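Local coordinates for 177aa long conserved hypothetical protein (ST1454) (Sulfolobus tokodaii, PDB 1WOZ) that probably transfers the adenosyl group of ATP to the cobalt of cob(I)alamin, as expected of a trimeric PduO-type corrinoid adenosyltransferase, at residues A[112-117]-A[154-159]; A[44-49]-A[108-113]. All coordinates share one frame; numbering follows the deposited sequence.

Contact 1. Residues A[112-117]-A[154-159]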
loop_
_atom_site.group_PDB
_atom_site.type_symbol
_atom_site.label_atom_id
_atom_site.label_comp_id
_atom_site.label_asym_id
_atom_site.label_seq_id
_atom_site.Cartn_x
_atom_site.Cartn_y
_atom_site.Cartn_z
ATOM N N SER A 112 13.922 -2.305 -0.363
ATOM C CA SER A 112 12.719 -1.890 -1.084
ATOM C C SER A 112 11.489 -1.936 -0.193
ATOM O O SER A 112 10.680 -1.011 -0.224
ATOM C CB SER A 112 12.484 -2.767 -2.328
ATOM O OG SER A 112 13.546 -2.604 -3.257
ATOM N N VAL A 113 11.338 -2.996 0.602
ATOM C CA VAL A 113 10.170 -3.067 1.469
ATOM C C VAL A 113 10.252 -2.009 2.563
ATOM O O VAL A 113 9.217 -1.476 3.004
ATOM C CB VAL A 113 9.984 -4.472 2.070
ATOM C CG1 VAL A 113 8.686 -4.518 2.891
ATOM C CG2 VAL A 113 9.869 -5.492 0.947
ATOM N N LEU A 114 11.474 -1.691 3.002
ATOM C CA LEU A 114 11.663 -0.633 4.007
ATOM C C LEU A 114 11.268 0.729 3.437
ATOM O O LEU A 114 10.683 1.556 4.151
ATOM C CB LEU A 114 13.121 -0.604 4.498
ATOM C CG LEU A 114 13.402 -1.786 5.473
ATOM C CD1 LEU A 114 14.916 -2.003 5.606
ATOM C CD2 LEU A 114 12.783 -1.513 6.850
ATOM N N HIS A 115 11.595 0.975 2.163
ATOM C CA HIS A 115 11.219 2.237 1.536
ATOM C C HIS A 115 9.703 2.331 1.359
ATOM O O HIS A 115 9.118 3.413 1.476
ATOM C CB HIS A 115 11.901 2.399 0.169
ATOM C CG HIS A 115 13.290 2.937 0.265
ATOM N ND1 HIS A 115 13.562 4.175 0.808
ATOM C CD2 HIS A 115 14.488 2.402 -0.087
ATOM C CE1 HIS A 115 14.868 4.381 0.790
ATOM N NE2 HIS A 115 15.452 3.321 0.253
ATOM N N VAL A 116 9.063 1.210 1.031
ATOM C CA VAL A 116 7.610 1.244 0.898
ATOM C C VAL A 116 7.014 1.602 2.270
ATOM O O VAL A 116 6.112 2.443 2.384
ATOM C CB VAL A 116 7.045 -0.131 0.457
ATOM C CG1 VAL A 116 5.534 -0.175 0.716
ATOM C CG2 VAL A 116 7.355 -0.382 -1.032
ATOM N N THR A 117 7.530 0.953 3.305
ATOM C CA THR A 117 7.062 1.181 4.667
ATOM C C THR A 117 7.311 2.649 5.049
ATOM O O THR A 117 6.452 3.307 5.648
ATOM C CB THR A 117 7.783 0.200 5.619
ATOM O OG1 THR A 117 7.526 -1.134 5.158
ATOM C CG2 THR A 117 7.265 0.325 7.053
ATOM N N PHE A 154 14.422 4.965 6.617
ATOM C CA PHE A 154 15.331 5.373 5.535
ATOM C C PHE A 154 16.748 4.891 5.875
ATOM O O PHE A 154 17.407 4.241 5.068
ATOM C CB PHE A 154 15.282 6.904 5.401
ATOM C CG PHE A 154 16.152 7.456 4.299
ATOM C CD1 PHE A 154 17.478 7.787 4.544
ATOM C CD2 PHE A 154 15.644 7.639 3.015
ATOM C CE1 PHE A 154 18.302 8.301 3.518
ATOM C CE2 PHE A 154 16.450 8.150 1.974
ATOM C CZ PHE A 154 17.786 8.481 2.231
ATOM N N ALA A 155 17.207 5.168 7.093
ATOM C CA ALA A 155 18.552 4.737 7.480
ATOM C C ALA A 155 18.684 3.231 7.444
ATOM O O ALA A 155 19.735 2.694 7.067
ATOM C CB ALA A 155 18.898 5.277 8.888
HETATM N N MSE A 156 17.611 2.527 7.813
HETATM C CA MSE A 156 17.673 1.079 7.786
HETATM C C MSE A 156 17.760 0.575 6.352
HETATM O O MSE A 156 18.435 -0.407 6.090
HETATM C CB MSE A 156 16.443 0.456 8.460
HETATM C CG MSE A 156 16.366 0.657 9.954
HETATM SE SE MSE A 156 14.711 -0.249 10.520
HETATM C CE MSE A 156 14.987 -0.311 12.449
ATOM N N ALA A 157 17.069 1.236 5.428
ATOM C CA ALA A 157 17.105 0.816 4.027
ATOM C C ALA A 157 18.522 0.980 3.449
ATOM O O ALA A 157 18.960 0.167 2.631
ATOM C CB ALA A 157 16.079 1.627 3.197
ATOM N N LEU A 158 19.235 2.024 3.876
ATOM C CA LEU A 158 20.620 2.232 3.421
ATOM C C LEU A 158 21.504 1.074 3.899
ATOM O O LEU A 158 22.334 0.548 3.139
ATOM C CB LEU A 158 21.201 3.534 4.000
ATOM C CG LEU A 158 20.465 4.839 3.689
ATOM C CD1 LEU A 158 21.189 5.999 4.372
ATOM C CD2 LEU A 158 20.385 5.044 2.162
ATOM N N VAL A 159 21.343 0.695 5.167
ATOM C CA VAL A 159 22.129 -0.388 5.723
ATOM C C VAL A 159 21.748 -1.719 5.072
ATOM O O VAL A 159 22.632 -2.564 4.807
ATOM C CB VAL A 159 21.983 -0.462 7.273
ATOM C CG1 VAL A 159 22.622 -1.757 7.798
ATOM C CG2 VAL A 159 22.694 0.762 7.919
#

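Contact 2. Residues A[44-49]-A[108-113]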
loop_
_atom_site.group_PDB
_atom_site.type_symbol
_atom_site.label_atom_id
_atom_site.label_comp_id
_atom_site.label_asym_id
_atom_site.label_seq_id
_atom_site.Cartn_x
_atom_site.Cartn_y
_atom_site.Cartn_z
ATOM N N LYS A 44 10.454 -9.949 6.043
ATOM C CA LYS A 44 11.346 -10.016 4.876
ATOM C C LYS A 44 12.809 -9.660 5.176
ATOM O O LYS A 44 13.667 -9.750 4.304
ATOM C CB LYS A 44 10.847 -9.055 3.786
ATOM C CG LYS A 44 9.434 -9.303 3.281
ATOM C CD LYS A 44 9.354 -10.576 2.488
ATOM C CE LYS A 44 10.135 -10.473 1.182
ATOM N NZ LYS A 44 10.040 -11.743 0.395
ATOM N N ILE A 45 13.086 -9.259 6.398
ATOM C CA ILE A 45 14.425 -8.833 6.812
ATOM C C ILE A 45 15.056 -9.905 7.703
ATOM O O ILE A 45 14.483 -10.298 8.721
ATOM C CB ILE A 45 14.312 -7.482 7.590
ATOM C CG1 ILE A 45 13.991 -6.348 6.607
ATOM C CG2 ILE A 45 15.581 -7.172 8.354
ATOM C CD1 ILE A 45 13.535 -5.064 7.345
ATOM N N PRO A 46 16.260 -10.370 7.347
ATOM C CA PRO A 46 16.921 -11.405 8.145
ATOM C C PRO A 46 17.779 -10.913 9.313
ATOM O O PRO A 46 18.218 -11.708 10.140
ATOM C CB PRO A 46 17.772 -12.123 7.104
ATOM C CG PRO A 46 18.282 -10.945 6.271
ATOM C CD PRO A 46 17.015 -10.093 6.104
ATOM N N TRP A 47 18.018 -9.618 9.403
ATOM C CA TRP A 47 18.911 -9.119 10.442
ATOM C C TRP A 47 18.219 -8.881 11.765
ATOM O O TRP A 47 17.218 -8.161 11.850
ATOM C CB TRP A 47 19.592 -7.851 9.943
ATOM C CG TRP A 47 20.213 -8.053 8.580
ATOM C CD1 TRP A 47 21.272 -8.862 8.260
ATOM C CD2 TRP A 47 19.768 -7.473 7.350
ATOM N NE1 TRP A 47 21.510 -8.820 6.905
ATOM C CE2 TRP A 47 20.603 -7.977 6.321
ATOM C CE3 TRP A 47 18.748 -6.578 7.020
ATOM C CZ2 TRP A 47 20.442 -7.620 4.984
ATOM C CZ3 TRP A 47 18.583 -6.216 5.678
ATOM C CH2 TRP A 47 19.429 -6.739 4.678
ATOM N N GLU A 48 18.784 -9.462 12.812
ATOM C CA GLU A 48 18.160 -9.376 14.128
ATOM C C GLU A 48 18.088 -7.997 14.727
ATOM O O GLU A 48 17.141 -7.707 15.467
ATOM C CB GLU A 48 18.864 -10.314 15.118
ATOM C CG GLU A 48 18.761 -11.775 14.770
ATOM C CD GLU A 48 17.345 -12.286 14.767
ATOM O OE1 GLU A 48 16.526 -11.885 15.641
ATOM O OE2 GLU A 48 17.051 -13.108 13.886
ATOM N N ASP A 49 19.067 -7.140 14.434
ATOM C CA ASP A 49 19.018 -5.805 14.992
ATOM C C ASP A 49 17.844 -5.022 14.460
ATOM O O ASP A 49 17.168 -4.317 15.223
ATOM C CB ASP A 49 20.336 -5.024 14.782
ATOM C CG ASP A 49 20.809 -4.964 13.313
ATOM O OD1 ASP A 49 20.248 -5.637 12.412
ATOM O OD2 ASP A 49 21.789 -4.227 13.080
ATOM N N SER A 108 17.885 -3.804 -2.891
ATOM C CA SER A 108 17.600 -5.147 -2.382
ATOM C C SER A 108 16.114 -5.221 -2.028
ATOM O O SER A 108 15.466 -4.198 -1.836
ATOM C CB SER A 108 18.420 -5.446 -1.121
ATOM O OG SER A 108 18.183 -4.479 -0.112
ATOM N N GLU A 109 15.563 -6.428 -1.963
ATOM C CA GLU A 109 14.143 -6.539 -1.612
ATOM C C GLU A 109 13.956 -5.996 -0.186
ATOM O O GLU A 109 12.926 -5.390 0.117
ATOM C CB GLU A 109 13.671 -8.004 -1.721
ATOM C CG GLU A 109 12.148 -8.156 -1.537
ATOM C CD GLU A 109 11.656 -9.567 -1.798
ATOM O OE1 GLU A 109 10.448 -9.808 -1.583
ATOM O OE2 GLU A 109 12.464 -10.421 -2.222
ATOM N N GLU A 110 14.953 -6.200 0.683
ATOM C CA GLU A 110 14.875 -5.700 2.057
ATOM C C GLU A 110 14.792 -4.170 2.096
ATOM O O GLU A 110 13.911 -3.596 2.758
ATOM C CB GLU A 110 16.083 -6.159 2.885
ATOM C CG GLU A 110 16.121 -7.651 3.147
ATOM C CD GLU A 110 16.804 -8.447 2.048
ATOM O OE1 GLU A 110 17.148 -7.874 0.993
ATOM O OE2 GLU A 110 16.993 -9.668 2.244
ATOM N N ALA A 111 15.699 -3.502 1.388
ATOM C CA ALA A 111 15.658 -2.044 1.350
ATOM C C ALA A 111 14.365 -1.573 0.656
ATOM O O ALA A 111 13.777 -0.561 1.044
ATOM C CB ALA A 111 16.874 -1.493 0.596
ATOM N N SER A 112 13.922 -2.305 -0.363
ATOM C CA SER A 112 12.719 -1.890 -1.084
ATOM C C SER A 112 11.489 -1.936 -0.193
ATOM O O SER A 112 10.680 -1.011 -0.224
ATOM C CB SER A 112 12.484 -2.767 -2.328
ATOM O OG SER A 112 13.546 -2.604 -3.257
ATOM N N VAL A 113 11.338 -2.996 0.602
ATOM C CA VAL A 113 10.170 -3.067 1.469
ATOM C C VAL A 113 10.252 -2.009 2.563
ATOM O O VAL A 113 9.217 -1.476 3.004
ATOM C CB VAL A 113 9.984 -4.472 2.070
ATOM C CG1 VAL A 113 8.686 -4.518 2.891
ATOM C CG2 VAL A 113 9.869 -5.492 0.947
#

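Contact 1. Residues A[112-117]-A[154-159]
Leu114 and His115, neighbours on helix 109-134, grip Ala157 of helix 140-163, whose methyl group lies between the two side chains. The two helices run antiparallel, at 170°, with their local axes 8.6 Å apart, a spacing consistent with the small alanine where the CA atoms of Leu114 and Ala157 come nearest (5.6 Å).

The aliphatic part belongs to Leu114. Its CB meets Ala157 CB at 3.9 Å, while CD1 lies against the backbone of the partner helix, 3.9 Å from Met156 O, and also touches CB of the selenomethionine Met156. Beyond CG the Met156 chain is extended and leads away to Met50, Leu54 and Tyr92 on the neighbouring helices.

The aromatic part is a CH-pi contact: Ala157 CB sits over one face of the His115 imidazole, 3.8 Å from its centroid and displaced toward the rim, with NE2 the nearest ring atom at 3.5 Å. His115 CG is anti to the carbonyl carbon (chi1 -83°), and from there the ring reaches across to Ala157. At the edge of the same ring, CE1 approaches Phe154 CD2 at 4.0 Å. The two ring planes are steeply inclined, 79° apart.

His115 ND1 is hydrogen-bonded to NE of Arg118, three residues on in the same helix, which should steady the rotation of the imidazole. Between the segments, cohesion therefore comes from apolar and CH-pi packing, as in the interior of a helical bundle.

Contact 2. Residues A[44-49]-A[108-113]
The start of helix 109-134 packs here against the turn that joins helix 23-44 to helix 48-69, at one end of the helical bundle. Ser108 is the N-cap of helix 109-134: its OG accepts from Ala111 N at 3.1 Å, with an N-H...O angle of 163°. Trp47 holds the N-cap position of helix 48-69 across the contact.

Glu110 is the residue around which the turn wraps. Its CB and CG lie against the six-membered part of the Trp47 indole, CB being 3.7 Å from CZ3, and its side chain crosses that of Trp47 at about a right angle. CG also comes within 3.4 Å of Lys44 O and touches Ile45, whose CA lies 4.2 Å away. A bend at chi2 (87°) turns CD away from an extended course, and OE2 ends 3.9 Å from Pro46 CD. The carboxylate is paired outside the two segments, OE2 forming a salt bridge with Arg164. Pro46 CG in turn lies over the centre of one face of the Trp47 ring, 3.7 Å above its plane, and the indole also has a cation-pi partner in Arg163.

One residue earlier on the helix, Glu109 OE1 forms a salt bridge with Lys44 NZ; its hydrogen bond is weak, and the position of OE1 is less sure. The stronger partners of both charges lie in other chains: Lys44 with Glu109 of the third subunit, Glu109 with Lys44 of the second.

The aliphatic part of Glu110 thus packs against the turn while its carboxylate takes an ionic partner, and the Lys44-Glu109 pairs extend this charge network across the trimer interface.

In the fold
Both contacts use the first turns of helix 109-134, sharing Ser112 and Val113, and their centres lie about 8 Å apart. Contact 1 is the buried one, joining two antiparallel helices through apolar and aromatic groups; contact 2 is only partly buried and joins a helix start to an interhelical turn, with salt bridges, including ones between chains. They meet directly where Leu114 CD2 packs on Ile45 CD1, 3.7 Å away, and where Ala157 O approaches Ala111 CB. Both reach the second subunit, sharing Ser112 and Val113 there, but the ionic links between chains belong to contact 2, whose Lys44 also reaches the third subunit.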